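CG1507-PB, isoform B (PDB 5FGO) probably binds purine-rich single-stranded DNA and RNA as a whole protein, of which this chain is only the third PUR repeat, paired here with a second copy. Local coordinates at residues 25-30 with 42-47. Numbering follows the deposited sequence.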
ATOM      1  N   LYS B  25      -0.737   9.838  12.120  1.00  1.28           N
ATOM      2  CA  LYS B  25      -1.051   8.415  11.953  1.00  1.36           C
ATOM      3  C   LYS B  25       0.170   7.543  11.758  1.00  1.24           C
ATOM      4  O   LYS B  25       1.229   8.015  11.381  1.00  5.43           O
ATOM      5  CB  LYS B  25      -2.048   8.178  10.823  1.00  2.96           C
ATOM      6  CG  LYS B  25      -1.784   8.852   9.507  1.00  5.16           C
ATOM      7  CD  LYS B  25      -2.964   8.535   8.583  1.00  4.02           C
ATOM      8  CE  LYS B  25      -2.946   9.347   7.326  1.00  2.11           C
ATOM      9  NZ  LYS B  25      -4.274   9.363   6.730  1.00  1.86           N
ATOM     10  N   ASN B  26       0.009   6.260  12.029  1.00  0.90           N
ATOM     11  CA  ASN B  26       1.067   5.299  11.813  1.00  0.76           C
ATOM     12  C   ASN B  26       0.710   4.228  10.794  1.00  1.25           C
ATOM     13  O   ASN B  26      -0.404   3.688  10.808  1.00  0.94           O
ATOM     14  CB  ASN B  26       1.402   4.605  13.131  1.00  2.30           C
ATOM     15  CG  ASN B  26       1.994   5.538  14.140  1.00  2.29           C
ATOM     16  OD1 ASN B  26       3.198   5.686  14.233  1.00  3.23           O
ATOM     17  ND2 ASN B  26       1.143   6.171  14.912  1.00  5.83           N
ATOM     18  N   PHE B  27       1.680   3.867   9.959  1.00  1.22           N
ATOM     19  CA  PHE B  27       1.523   2.753   9.028  1.00  0.82           C
ATOM     20  C   PHE B  27       2.347   1.518   9.399  1.00  0.97           C
ATOM     21  O   PHE B  27       3.524   1.610   9.746  1.00  1.94           O
ATOM     22  CB  PHE B  27       1.884   3.211   7.627  1.00  0.42           C
ATOM     23  CG  PHE B  27       0.829   4.062   6.958  1.00  0.35           C
ATOM     24  CD1 PHE B  27      -0.241   3.467   6.297  1.00  0.61           C
ATOM     25  CD2 PHE B  27       0.910   5.441   6.957  1.00  0.55           C
ATOM     26  CE1 PHE B  27      -1.188   4.221   5.648  1.00  0.44           C
ATOM     27  CE2 PHE B  27      -0.064   6.208   6.304  1.00  0.65           C
ATOM     28  CZ  PHE B  27      -1.101   5.595   5.650  1.00  0.43           C
ATOM     29  N   TYR B  28       1.718   0.354   9.351  1.00  0.79           N
ATOM     30  CA  TYR B  28       2.437  -0.884   9.608  1.00  0.98           C
ATOM     31  C   TYR B  28       2.420  -1.815   8.436  1.00  0.96           C
ATOM     32  O   TYR B  28       1.428  -1.894   7.737  1.00  3.39           O
ATOM     33  CB  TYR B  28       1.868  -1.576  10.835  1.00  1.11           C
ATOM     34  CG  TYR B  28       2.056  -0.741  12.076  1.00  2.61           C
ATOM     35  CD1 TYR B  28       3.265  -0.761  12.760  1.00  5.40           C
ATOM     36  CD2 TYR B  28       1.056   0.098  12.539  1.00  1.07           C
ATOM     37  CE1 TYR B  28       3.464   0.013  13.867  1.00  5.09           C
ATOM     38  CE2 TYR B  28       1.238   0.866  13.651  1.00  1.42           C
ATOM     39  CZ  TYR B  28       2.442   0.822  14.315  1.00  6.05           C
ATOM     40  OH  TYR B  28       2.649   1.590  15.431  1.00  5.26           O
ATOM     41  N   PHE B  29       3.527  -2.520   8.235  1.00  0.68           N
ATOM     42  CA  PHE B  29       3.676  -3.499   7.165  1.00  0.96           C
ATOM     43  C   PHE B  29       4.029  -4.833   7.768  1.00  1.46           C
ATOM     44  O   PHE B  29       5.054  -4.947   8.435  1.00  3.06           O
ATOM     45  CB  PHE B  29       4.785  -3.086   6.204  1.00  0.97           C
ATOM     46  CG  PHE B  29       4.643  -1.686   5.648  1.00  0.76           C
ATOM     47  CD1 PHE B  29       4.847  -0.569   6.466  1.00  0.50           C
ATOM     48  CD2 PHE B  29       4.379  -1.488   4.297  1.00  0.57           C
ATOM     49  CE1 PHE B  29       4.733   0.700   5.963  1.00  0.30           C
ATOM     50  CE2 PHE B  29       4.281  -0.220   3.771  1.00  0.60           C
ATOM     51  CZ  PHE B  29       4.449   0.881   4.603  1.00  0.60           C
ATOM     52  N   ASP B  30       3.159  -5.817   7.640  1.00  0.91           N
ATOM     53  CA  ASP B  30       3.520  -7.157   8.069  1.00  1.58           C
ATOM     54  C   ASP B  30       3.227  -8.232   7.025  1.00  2.34           C
ATOM     55  O   ASP B  30       2.343  -8.088   6.199  1.00  3.55           O
ATOM     56  CB  ASP B  30       2.884  -7.492   9.417  1.00  6.35           C
ATOM     57  CG  ASP B  30       1.458  -7.122   9.490  1.00 18.23           C
ATOM     58  OD1 ASP B  30       1.199  -5.916   9.712  1.00 23.28           O
ATOM     59  OD2 ASP B  30       0.600  -8.020   9.352  1.00 23.23           O
ATOM     60  N   ILE B  42      -1.036  -3.834   4.904  1.00  2.17           N
ATOM     61  CA  ILE B  42      -0.612  -2.490   5.231  1.00  1.22           C
ATOM     62  C   ILE B  42      -1.701  -1.859   6.101  1.00  1.51           C
ATOM     63  O   ILE B  42      -2.820  -1.636   5.659  1.00  1.52           O
ATOM     64  CB  ILE B  42      -0.348  -1.654   3.979  1.00  0.52           C
ATOM     65  CG1 ILE B  42       0.506  -2.446   3.003  1.00  0.34           C
ATOM     66  CG2 ILE B  42       0.296  -0.313   4.340  1.00  0.52           C
ATOM     67  CD1 ILE B  42       0.798  -1.716   1.727  1.00  0.25           C
ATOM     68  N   SER B  43      -1.376  -1.576   7.354  1.00  2.14           N
ATOM     69  CA  SER B  43      -2.375  -1.028   8.253  1.00  1.42           C
ATOM     70  C   SER B  43      -2.245   0.461   8.453  1.00  1.16           C
ATOM     71  O   SER B  43      -1.146   0.988   8.536  1.00  1.54           O
ATOM     72  CB  SER B  43      -2.292  -1.734   9.593  1.00  1.27           C
ATOM     73  OG  SER B  43      -2.329  -3.135   9.398  1.00  2.61           O
ATOM     74  N   GLU B  44      -3.384   1.131   8.544  1.00  0.78           N
ATOM     75  CA  GLU B  44      -3.395   2.523   8.900  1.00  0.62           C
ATOM     76  C   GLU B  44      -4.018   2.559  10.293  1.00  1.52           C
ATOM     77  O   GLU B  44      -5.153   2.109  10.518  1.00  2.26           O
ATOM     78  CB  GLU B  44      -4.206   3.338   7.906  1.00  1.12           C
ATOM     79  CG  GLU B  44      -4.096   4.845   8.055  1.00  1.12           C
ATOM     80  CD  GLU B  44      -4.970   5.587   7.061  1.00  1.06           C
ATOM     81  OE1 GLU B  44      -5.490   4.979   6.120  1.00  1.23           O
ATOM     82  OE2 GLU B  44      -5.131   6.803   7.203  1.00  7.71           O
ATOM     83  N   VAL B  45      -3.237   3.062  11.233  1.00  1.86           N
ATOM     84  CA  VAL B  45      -3.609   3.102  12.633  1.00  1.22           C
ATOM     85  C   VAL B  45      -3.477   4.498  13.180  1.00  0.87           C
ATOM     86  O   VAL B  45      -2.411   5.109  13.060  1.00  0.77           O
ATOM     87  CB  VAL B  45      -2.740   2.169  13.476  1.00  1.41           C
ATOM     88  CG1 VAL B  45      -3.136   2.285  14.941  1.00  1.08           C
ATOM     89  CG2 VAL B  45      -2.864   0.751  12.979  1.00  1.05           C
ATOM     90  N   LYS B  46      -4.555   4.999  13.763  1.00  1.10           N
ATOM     91  CA  LYS B  46      -4.548   6.291  14.436  1.00  1.36           C
ATOM     92  C   LYS B  46      -4.870   6.016  15.887  1.00  1.68           C
ATOM     93  O   LYS B  46      -5.047   4.855  16.258  1.00  2.25           O
ATOM     94  CB  LYS B  46      -5.549   7.260  13.844  1.00  0.59           C
ATOM     95  CG  LYS B  46      -5.142   7.805  12.537  1.00  0.73           C
ATOM     96  CD  LYS B  46      -5.989   9.022  12.184  1.00  2.42           C
ATOM     97  CE  LYS B  46      -5.578  10.240  13.016  1.00  3.72           C
ATOM     98  NZ  LYS B  46      -5.059  11.378  12.181  1.00  5.25           N
ATOM     99  N   ASN B  47      -4.915   7.059  16.709  1.00  1.24           N
ATOM    100  CA  ASN B  47      -5.088   6.867  18.149  1.00  3.62           C
ATOM    101  C   ASN B  47      -6.084   5.795  18.569  1.00  8.42           C
ATOM    102  O   ASN B  47      -5.869   5.073  19.558  1.00  4.97           O
ATOM    103  CB  ASN B  47      -5.534   8.147  18.836  1.00  2.69           C
ATOM    104  CG  ASN B  47      -5.500   8.007  20.332  1.00  2.60           C
ATOM    105  OD1 ASN B  47      -4.607   7.347  20.859  1.00  3.73           O
ATOM    106  ND2 ASN B  47      -6.486   8.569  21.025  1.00  1.47           N
TER
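One face of the Phe29 ring carries the CG2 methyl of Ile42, which sits 4.0 Å above the ring plane, displaced toward the rim. The Tyr28 ring instead meets Val45 at its edge: CG2 lies near the ring plane, 4.0 Å from Tyr28 CD2. Phe27 runs alongside Glu44, both side chains pointing the same way, with ring and carboxylate planes 25° apart; Phe27 CE1 is 3.8 Å from Glu44 CG. With its CG anti to the backbone N (chi1 -170°) and the chain extended beyond, Glu44 carries its carboxylate past Phe27 to Lys25. There Lys25 NZ forms a salt bridge with Glu44 OE2 at 2.7 Å, on the anti side and 31° out of the carboxylate plane. Strands 25-34 and 37-46 form the central hairpin of the four-stranded antiparallel sheet of this PUR repeat. Its register rests on two hydrogen-bonded pairs, Asn26 with Val45 and Tyr28 with Ser43; the bond from Asn26 N to Val45 O measures 2.9 Å and is nearly straight. Tyr28 and Asn26 share the face with Ser43 and Val45, where Asn26 OD1 is hydrogen-bonded to His19 NE2. The other face, which carries Phe27, Phe29, Ile42 and Glu44, is part of the interface with the second subunit, consistent with the dimerising role of repeat III in this family: Phe63 of that subunit meets the Phe29 ring, and its Thr54 N donates to Glu44 OE1.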